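Local coordinates for protein phosphoribosylaminoimidazole-succinocarboxamide synthase (Pyrococcus horikoshii, PDB 4O84) that catalyses the ATP-dependent joining of L-aspartate to 5-amino-1-(5-phospho-D-ribosyl)imidazole-4-carboxylate, giving SAICAR in the de novo synthesis of purine nucleotides, at residues Ile170-Lys175 / Thr196-Asp201; Lys175-Lys180 / Leu188-Ser193. All coordinates share one frame; numbering follows the deposited sequence.

Contact 1: Ile170-Lys175 / Thr196-Asp201; sequences ILVDFK and TCRFWD. With 5GP (guanosine-5'-monophosphate), chain J.
Thr-196 O, just before strand 197-201, receives the amide of Lys-175 (N to O 2.9 Å) at one end of an antiparallel pair that holds the bound guanosine-5'-monophosphate. Thr-196 OG1, already paired with Ser-193 N, donates to a water that in turn donates to Lys-175 O, while CG2 lies near the Lys-175 CE and the guanine N2. Cys-197 sets SG against Phe-174 CB at 3.5 Å, oblique to the aromatic ring. Arg-198, extended from CG to NE, grips two anions with NH1: Asp-173 OD2 at 2.7 Å on the syn side, and the phosphate O1P at 2.9 Å from NH1. Both lie at the guanidinium edge, although the carboxylate plane is turned 70° from it. Asp-173 OD1 accepts the ribose O3' hydroxyl at 2.6 Å, and Asp-211 takes Arg-198 NE. A leucine in place of Arg-198 would probably deprive Asp-173 and the phosphate of the cation that joins them, leaving the carboxylate freer to turn from the ribose. Phe-199 CE1 meets Leu-171 CD1 at 3.8 Å. The Trp-200 indole carries Val-172 CG2 over one face, 3.4 Å from CG2 to the five-membered-ring centroid, in a CH-pi contact; the Trp-200 backbone exchanges two hydrogen bonds with Ile-170. Asp-201 OD1 forms a salt bridge with Arg-230. Helix 143-165 covers the Leu-171, Phe-174 and Phe-199 face, and strand 84-93 borders 170-175 within the same sheet.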
loop_
_atom_site.group_PDB
_atom_site.type_symbol
_atom_site.label_atom_id
_atom_site.label_comp_id
_atom_site.label_asym_id
_atom_site.label_seq_id
_atom_site.Cartn_x
_atom_site.Cartn_y
_atom_site.Cartn_z
ATOM N N ILE A 170 -12.344 3.928 -0.597
ATOM C CA ILE A 170 -11.590 4.000 0.646
ATOM C C ILE A 170 -11.944 2.818 1.552
ATOM O O ILE A 170 -13.113 2.628 1.954
ATOM C CB ILE A 170 -11.871 5.322 1.400
ATOM C CG1 ILE A 170 -11.554 6.524 0.505
ATOM C CG2 ILE A 170 -11.089 5.395 2.717
ATOM C CD1 ILE A 170 -12.294 7.776 0.914
ATOM N N LEU A 171 -10.944 2.015 1.870
ATOM C CA LEU A 171 -11.124 1.048 2.934
ATOM C C LEU A 171 -11.014 1.806 4.257
ATOM O O LEU A 171 -9.916 2.098 4.714
ATOM C CB LEU A 171 -10.074 -0.054 2.849
ATOM C CG LEU A 171 -10.234 -1.208 3.864
ATOM C CD1 LEU A 171 -11.602 -1.852 3.750
ATOM C CD2 LEU A 171 -9.142 -2.247 3.641
ATOM N N VAL A 172 -12.158 2.168 4.832
ATOM C CA VAL A 172 -12.213 2.957 6.067
ATOM C C VAL A 172 -11.817 2.103 7.282
ATOM O O VAL A 172 -10.950 2.486 8.060
ATOM C CB VAL A 172 -13.616 3.603 6.242
ATOM C CG1 VAL A 172 -13.827 4.119 7.670
ATOM C CG2 VAL A 172 -13.793 4.724 5.213
ATOM N N ASP A 173 -12.446 0.941 7.422
ATOM C CA ASP A 173 -12.088 -0.029 8.461
ATOM C C ASP A 173 -12.767 -1.342 8.065
ATOM O O ASP A 173 -13.570 -1.355 7.108
ATOM C CB ASP A 173 -12.498 0.441 9.878
ATOM C CG ASP A 173 -13.991 0.791 9.989
ATOM O OD1 ASP A 173 -14.835 0.052 9.466
ATOM O OD2 ASP A 173 -14.334 1.817 10.594
ATOM N N PHE A 174 -12.444 -2.425 8.776
ATOM C CA PHE A 174 -13.025 -3.739 8.516
ATOM C C PHE A 174 -12.706 -4.703 9.653
ATOM O O PHE A 174 -11.758 -4.470 10.406
ATOM C CB PHE A 174 -12.591 -4.309 7.145
ATOM C CG PHE A 174 -11.122 -4.660 7.029
ATOM C CD1 PHE A 174 -10.724 -5.987 6.860
ATOM C CD2 PHE A 174 -10.142 -3.675 7.043
ATOM C CE1 PHE A 174 -9.367 -6.324 6.728
ATOM C CE2 PHE A 174 -8.796 -4.011 6.924
ATOM C CZ PHE A 174 -8.408 -5.329 6.769
ATOM N N LYS A 175 -13.501 -5.774 9.752
ATOM C CA LYS A 175 -13.346 -6.806 10.768
ATOM C C LYS A 175 -12.927 -8.131 10.127
ATOM O O LYS A 175 -13.497 -8.555 9.136
ATOM C CB LYS A 175 -14.653 -7.016 11.539
ATOM C CG LYS A 175 -14.669 -8.257 12.452
ATOM C CD LYS A 175 -16.075 -8.748 12.793
ATOM C CE LYS A 175 -16.857 -9.297 11.598
ATOM N NZ LYS A 175 -16.713 -10.752 11.373
ATOM N N THR A 196 -18.982 -6.477 6.479
ATOM C CA THR A 196 -17.907 -6.514 7.486
ATOM C C THR A 196 -16.761 -5.507 7.279
ATOM O O THR A 196 -15.738 -5.585 7.978
ATOM C CB THR A 196 -17.275 -7.916 7.550
ATOM O OG1 THR A 196 -16.727 -8.231 6.263
ATOM C CG2 THR A 196 -18.303 -8.940 7.959
ATOM N N CYS A 197 -16.936 -4.601 6.318
ATOM C CA CYS A 197 -15.983 -3.534 5.996
ATOM C C CYS A 197 -16.728 -2.207 5.915
ATOM O O CYS A 197 -17.897 -2.176 5.557
ATOM C CB CYS A 197 -15.353 -3.744 4.611
ATOM S SG CYS A 197 -14.452 -5.262 4.291
ATOM N N ARG A 198 -16.042 -1.109 6.189
ATOM C CA ARG A 198 -16.551 0.189 5.782
ATOM C C ARG A 198 -15.862 0.615 4.505
ATOM O O ARG A 198 -14.627 0.756 4.461
ATOM C CB ARG A 198 -16.387 1.257 6.876
ATOM C CG ARG A 198 -17.466 1.211 7.948
ATOM C CD ARG A 198 -17.531 2.467 8.818
ATOM N NE ARG A 198 -18.479 2.287 9.923
ATOM C CZ ARG A 198 -18.149 2.000 11.185
ATOM N NH1 ARG A 198 -16.872 1.891 11.572
ATOM N NH2 ARG A 198 -19.115 1.835 12.081
ATOM N N PHE A 199 -16.671 0.804 3.462
ATOM C CA PHE A 199 -16.200 1.293 2.166
ATOM C C PHE A 199 -16.810 2.655 1.902
ATOM O O PHE A 199 -18.050 2.820 1.998
ATOM C CB PHE A 199 -16.659 0.385 1.017
ATOM C CG PHE A 199 -16.193 -1.044 1.097
ATOM C CD1 PHE A 199 -14.862 -1.375 1.378
ATOM C CD2 PHE A 199 -17.093 -2.073 0.820
ATOM C CE1 PHE A 199 -14.460 -2.697 1.411
ATOM C CE2 PHE A 199 -16.691 -3.395 0.837
ATOM C CZ PHE A 199 -15.370 -3.710 1.135
ATOM N N TRP A 200 -15.970 3.631 1.567
ATOM C CA TRP A 200 -16.465 4.936 1.125
ATOM C C TRP A 200 -16.014 5.229 -0.270
ATOM O O TRP A 200 -14.867 4.940 -0.638
ATOM C CB TRP A 200 -15.987 6.103 1.998
ATOM C CG TRP A 200 -16.444 6.106 3.443
ATOM C CD1 TRP A 200 -17.345 5.256 4.065
ATOM C CD2 TRP A 200 -16.042 7.056 4.480
ATOM N NE1 TRP A 200 -17.491 5.580 5.393
ATOM C CE2 TRP A 200 -16.737 6.652 5.701
ATOM C CE3 TRP A 200 -15.177 8.138 4.522
ATOM C CZ2 TRP A 200 -16.568 7.329 6.902
ATOM C CZ3 TRP A 200 -15.012 8.819 5.739
ATOM C CH2 TRP A 200 -15.688 8.421 6.897
ATOM N N ASP A 201 -16.889 5.855 -1.047
ATOM C CA ASP A 201 -16.471 6.402 -2.326
ATOM C C ASP A 201 -15.413 7.485 -2.083
ATOM O O ASP A 201 -15.578 8.356 -1.226
ATOM C CB ASP A 201 -17.643 7.000 -3.094
ATOM C CG ASP A 201 -17.195 7.649 -4.371
ATOM O OD1 ASP A 201 -16.825 6.925 -5.309
ATOM O OD2 ASP A 201 -17.153 8.885 -4.420
HETATM P P 5GP J . -17.255 -0.186 14.769
HETATM O O1P 5GP J . -16.827 1.211 14.369
HETATM O O2P 5GP J . -18.755 -0.306 14.868
HETATM O O3P 5GP J . -16.468 -0.748 15.930
HETATM O "O5'" 5GP J . -16.855 -1.233 13.583
HETATM C "C5'" 5GP J . -15.574 -1.294 12.927
HETATM C "C4'" 5GP J . -15.581 -2.104 11.613
HETATM O "O4'" 5GP J . -15.660 -3.506 11.859
HETATM C "C3'" 5GP J . -16.756 -1.815 10.676
HETATM O "O3'" 5GP J . -16.322 -2.027 9.321
HETATM C "C2'" 5GP J . -17.788 -2.862 11.022
HETATM O "O2'" 5GP J . -18.659 -3.151 9.916
HETATM C "C1'" 5GP J . -16.905 -4.044 11.398
HETATM N N9 5GP J . -17.550 -4.847 12.458
HETATM C C8 5GP J . -17.260 -4.805 13.775
HETATM N N7 5GP J . -18.038 -5.677 14.466
HETATM C C5 5GP J . -18.855 -6.282 13.594
HETATM C C6 5GP J . -19.921 -7.312 13.659
HETATM O O6 5GP J . -20.239 -7.819 14.752
HETATM N N1 5GP J . -20.523 -7.680 12.511
HETATM C C2 5GP J . -20.192 -7.152 11.313
HETATM N N2 5GP J . -20.864 -7.584 10.206
HETATM N N3 5GP J . -19.214 -6.200 11.180
HETATM C C4 5GP J . -18.529 -5.739 12.261
HETATM O O HOH W 1 -13.936 -8.510 6.467
#

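Contact 2: Lys175-Lys180 / Leu188-Ser193; sequences KLEFGK and LADEIS. With 5GP (guanosine-5'-monophosphate), chain J.
Leu-188 and Phe-178 face each other as a non-hydrogen-bonded pair of an antiparallel beta hairpin, strand 169-180 returning through 186-188. The knob is Leu-188 CD1, which fits between two side chains of the first strand. It rests over one face of the Phe-178 ring, offset toward the rim, in a CH-pi contact 3.9 Å from CD1 to the ring centroid; Leu-176 CD2 lies 3.8 Å from Leu-188 CD1. With CG anti to the backbone N (chi1 -176°), Leu-188 brings this branch against Glu-177 O as well. That carbonyl accepts Ala-189 N at 2.7 Å, the donor tilted from its plane. Ile-192 CG1 reaches the Leu-176 end of the apolar patch, which helix 143-165 covers.

Beyond the hairpin, Asp-190 CB packs on Glu-177 CB at 3.8 Å, and their carboxylates stack with planes only 2° apart. Lys-175, bent at chi3 and chi4 as its CD and CE pass the guanine, brings NZ to one side of the stack, where it bridges an oxygen of each and probably offsets the repulsion of the two acids. Lys-13 takes Asp-190 OD2. Lys-175 NZ forms salt bridges with both acids: it lies 2.7 Å from Glu-177 OE2, on the anti side, and 2.9 Å from Asp-190 OD1, above that carboxylate plane.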
loop_
_atom_site.group_PDB
_atom_site.type_symbol
_atom_site.label_atom_id
_atom_site.label_comp_id
_atom_site.label_asym_id
_atom_site.label_seq_id
_atom_site.Cartn_x
_atom_site.Cartn_y
_atom_site.Cartn_z
ATOM N N LYS A 175 -13.501 -5.774 9.752
ATOM C CA LYS A 175 -13.346 -6.806 10.768
ATOM C C LYS A 175 -12.927 -8.131 10.127
ATOM O O LYS A 175 -13.497 -8.555 9.136
ATOM C CB LYS A 175 -14.653 -7.016 11.539
ATOM C CG LYS A 175 -14.669 -8.257 12.452
ATOM C CD LYS A 175 -16.075 -8.748 12.793
ATOM C CE LYS A 175 -16.857 -9.297 11.598
ATOM N NZ LYS A 175 -16.713 -10.752 11.373
ATOM N N LEU A 176 -11.935 -8.773 10.729
ATOM C CA LEU A 176 -11.461 -10.089 10.322
ATOM C C LEU A 176 -11.655 -11.060 11.466
ATOM O O LEU A 176 -11.701 -10.663 12.651
ATOM C CB LEU A 176 -9.974 -10.048 9.947
ATOM C CG LEU A 176 -9.545 -9.182 8.757
ATOM C CD1 LEU A 176 -8.045 -9.270 8.544
ATOM C CD2 LEU A 176 -10.308 -9.580 7.484
ATOM N N GLU A 177 -11.782 -12.332 11.101
ATOM C CA GLU A 177 -11.730 -13.422 12.054
ATOM C C GLU A 177 -10.756 -14.490 11.554
ATOM O O GLU A 177 -10.480 -14.607 10.340
ATOM C CB GLU A 177 -13.112 -14.007 12.320
ATOM C CG GLU A 177 -14.106 -12.963 12.823
ATOM C CD GLU A 177 -15.482 -13.518 13.164
ATOM O OE1 GLU A 177 -15.628 -14.729 13.455
ATOM O OE2 GLU A 177 -16.433 -12.718 13.158
ATOM N N PHE A 178 -10.246 -15.250 12.514
ATOM C CA PHE A 178 -9.113 -16.124 12.309
ATOM C C PHE A 178 -9.348 -17.419 13.061
ATOM O O PHE A 178 -10.041 -17.449 14.103
ATOM C CB PHE A 178 -7.831 -15.484 12.862
ATOM C CG PHE A 178 -7.309 -14.338 12.045
ATOM C CD1 PHE A 178 -6.523 -14.563 10.919
ATOM C CD2 PHE A 178 -7.581 -13.027 12.416
ATOM C CE1 PHE A 178 -6.039 -13.499 10.173
ATOM C CE2 PHE A 178 -7.096 -11.956 11.673
ATOM C CZ PHE A 178 -6.317 -12.194 10.556
ATOM N N GLY A 179 -8.756 -18.483 12.528
ATOM C CA GLY A 179 -8.707 -19.754 13.200
ATOM C C GLY A 179 -7.406 -20.504 12.983
ATOM O O GLY A 179 -6.520 -20.082 12.219
ATOM N N LYS A 180 -7.308 -21.643 13.661
ATOM C CA LYS A 180 -6.139 -22.502 13.569
ATOM C C LYS A 180 -6.464 -23.762 12.790
ATOM O O LYS A 180 -7.458 -24.428 13.086
ATOM C CB LYS A 180 -5.633 -22.858 14.973
ATOM C CG LYS A 180 -4.227 -22.365 15.243
ATOM C CD LYS A 180 -3.841 -22.522 16.701
ATOM C CE LYS A 180 -2.399 -22.089 16.915
ATOM N NZ LYS A 180 -1.949 -22.242 18.331
ATOM N N LEU A 188 -7.044 -17.082 7.913
ATOM C CA LEU A 188 -8.109 -16.086 7.816
ATOM C C LEU A 188 -9.467 -16.732 7.494
ATOM O O LEU A 188 -9.570 -17.581 6.619
ATOM C CB LEU A 188 -7.739 -15.022 6.781
ATOM C CG LEU A 188 -8.714 -13.859 6.620
ATOM C CD1 LEU A 188 -8.762 -13.022 7.884
ATOM C CD2 LEU A 188 -8.313 -13.001 5.423
ATOM N N ALA A 189 -10.504 -16.333 8.216
ATOM C CA ALA A 189 -11.783 -17.022 8.145
ATOM C C ALA A 189 -12.944 -16.038 7.950
ATOM O O ALA A 189 -12.747 -14.950 7.430
ATOM C CB ALA A 189 -11.983 -17.848 9.412
ATOM N N ASP A 190 -14.137 -16.438 8.392
ATOM C CA ASP A 190 -15.376 -15.653 8.275
ATOM C C ASP A 190 -15.574 -15.140 6.842
ATOM O O ASP A 190 -15.452 -15.923 5.912
ATOM C CB ASP A 190 -15.447 -14.541 9.330
ATOM C CG ASP A 190 -16.850 -13.973 9.498
ATOM O OD1 ASP A 190 -17.024 -12.767 9.288
ATOM O OD2 ASP A 190 -17.778 -14.719 9.832
ATOM N N GLU A 191 -15.873 -13.846 6.668
ATOM C CA GLU A 191 -16.165 -13.291 5.341
ATOM C C GLU A 191 -15.414 -11.975 5.145
ATOM O O GLU A 191 -14.875 -11.424 6.087
ATOM C CB GLU A 191 -17.675 -13.048 5.167
ATOM C CG GLU A 191 -18.183 -11.801 5.886
ATOM C CD GLU A 191 -19.679 -11.635 5.810
ATOM O OE1 GLU A 191 -20.195 -11.270 4.727
ATOM O OE2 GLU A 191 -20.347 -11.862 6.839
ATOM N N ILE A 192 -15.381 -11.487 3.909
ATOM C CA ILE A 192 -14.909 -10.142 3.626
ATOM C C ILE A 192 -15.888 -9.513 2.634
ATOM O O ILE A 192 -15.872 -9.800 1.425
ATOM C CB ILE A 192 -13.448 -10.102 3.105
ATOM C CG1 ILE A 192 -12.497 -10.841 4.046
ATOM C CG2 ILE A 192 -12.989 -8.664 2.913
ATOM C CD1 ILE A 192 -11.148 -11.137 3.435
ATOM N N SER A 193 -16.759 -8.661 3.172
ATOM C CA SER A 193 -17.830 -8.079 2.376
ATOM C C SER A 193 -18.248 -6.714 2.905
ATOM O O SER A 193 -17.789 -6.287 3.971
ATOM C CB SER A 193 -19.029 -9.048 2.305
ATOM O OG SER A 193 -19.667 -9.193 3.557
HETATM P P 5GP J . -17.255 -0.186 14.769
HETATM O O1P 5GP J . -16.827 1.211 14.369
HETATM O O2P 5GP J . -18.755 -0.306 14.868
HETATM O O3P 5GP J . -16.468 -0.748 15.930
HETATM O "O5'" 5GP J . -16.855 -1.233 13.583
HETATM C "C5'" 5GP J . -15.574 -1.294 12.927
HETATM C "C4'" 5GP J . -15.581 -2.104 11.613
HETATM O "O4'" 5GP J . -15.660 -3.506 11.859
HETATM C "C3'" 5GP J . -16.756 -1.815 10.676
HETATM O "O3'" 5GP J . -16.322 -2.027 9.321
HETATM C "C2'" 5GP J . -17.788 -2.862 11.022
HETATM O "O2'" 5GP J . -18.659 -3.151 9.916
HETATM C "C1'" 5GP J . -16.905 -4.044 11.398
HETATM N N9 5GP J . -17.550 -4.847 12.458
HETATM C C8 5GP J . -17.260 -4.805 13.775
HETATM N N7 5GP J . -18.038 -5.677 14.466
HETATM C C5 5GP J . -18.855 -6.282 13.594
HETATM C C6 5GP J . -19.921 -7.312 13.659
HETATM O O6 5GP J . -20.239 -7.819 14.752
HETATM N N1 5GP J . -20.523 -7.680 12.511
HETATM C C2 5GP J . -20.192 -7.152 11.313
HETATM N N2 5GP J . -20.864 -7.584 10.206
HETATM N N3 5GP J . -19.214 -6.200 11.180
HETATM C C4 5GP J . -18.529 -5.739 12.261
HETATM O O HOH W 1 -13.936 -8.510 6.467
#

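How the contacts relate
Strand 169-180 enters contact 1 through its first half and contact 2 through its second, with Lys-175 common to both. The chain then turns back through strand 186-188, and contact 2 closes this short hairpin at 188-193. It goes on into strand 197-201, whose pairing with 170-175 closes a wider loop that contains the whole of contact 2. The two contacts thus place strand 197-201 and the loop that follows 186-188 beside one strand of the antiparallel sheet. Thr-196 CG2 packs against Glu-191 CG at 3.5 Å where they meet, and one water bonds to both contacts. Both also touch the nucleotide: contact 1 holds its ribose and phosphate, and the shared Lys-175 passes its base.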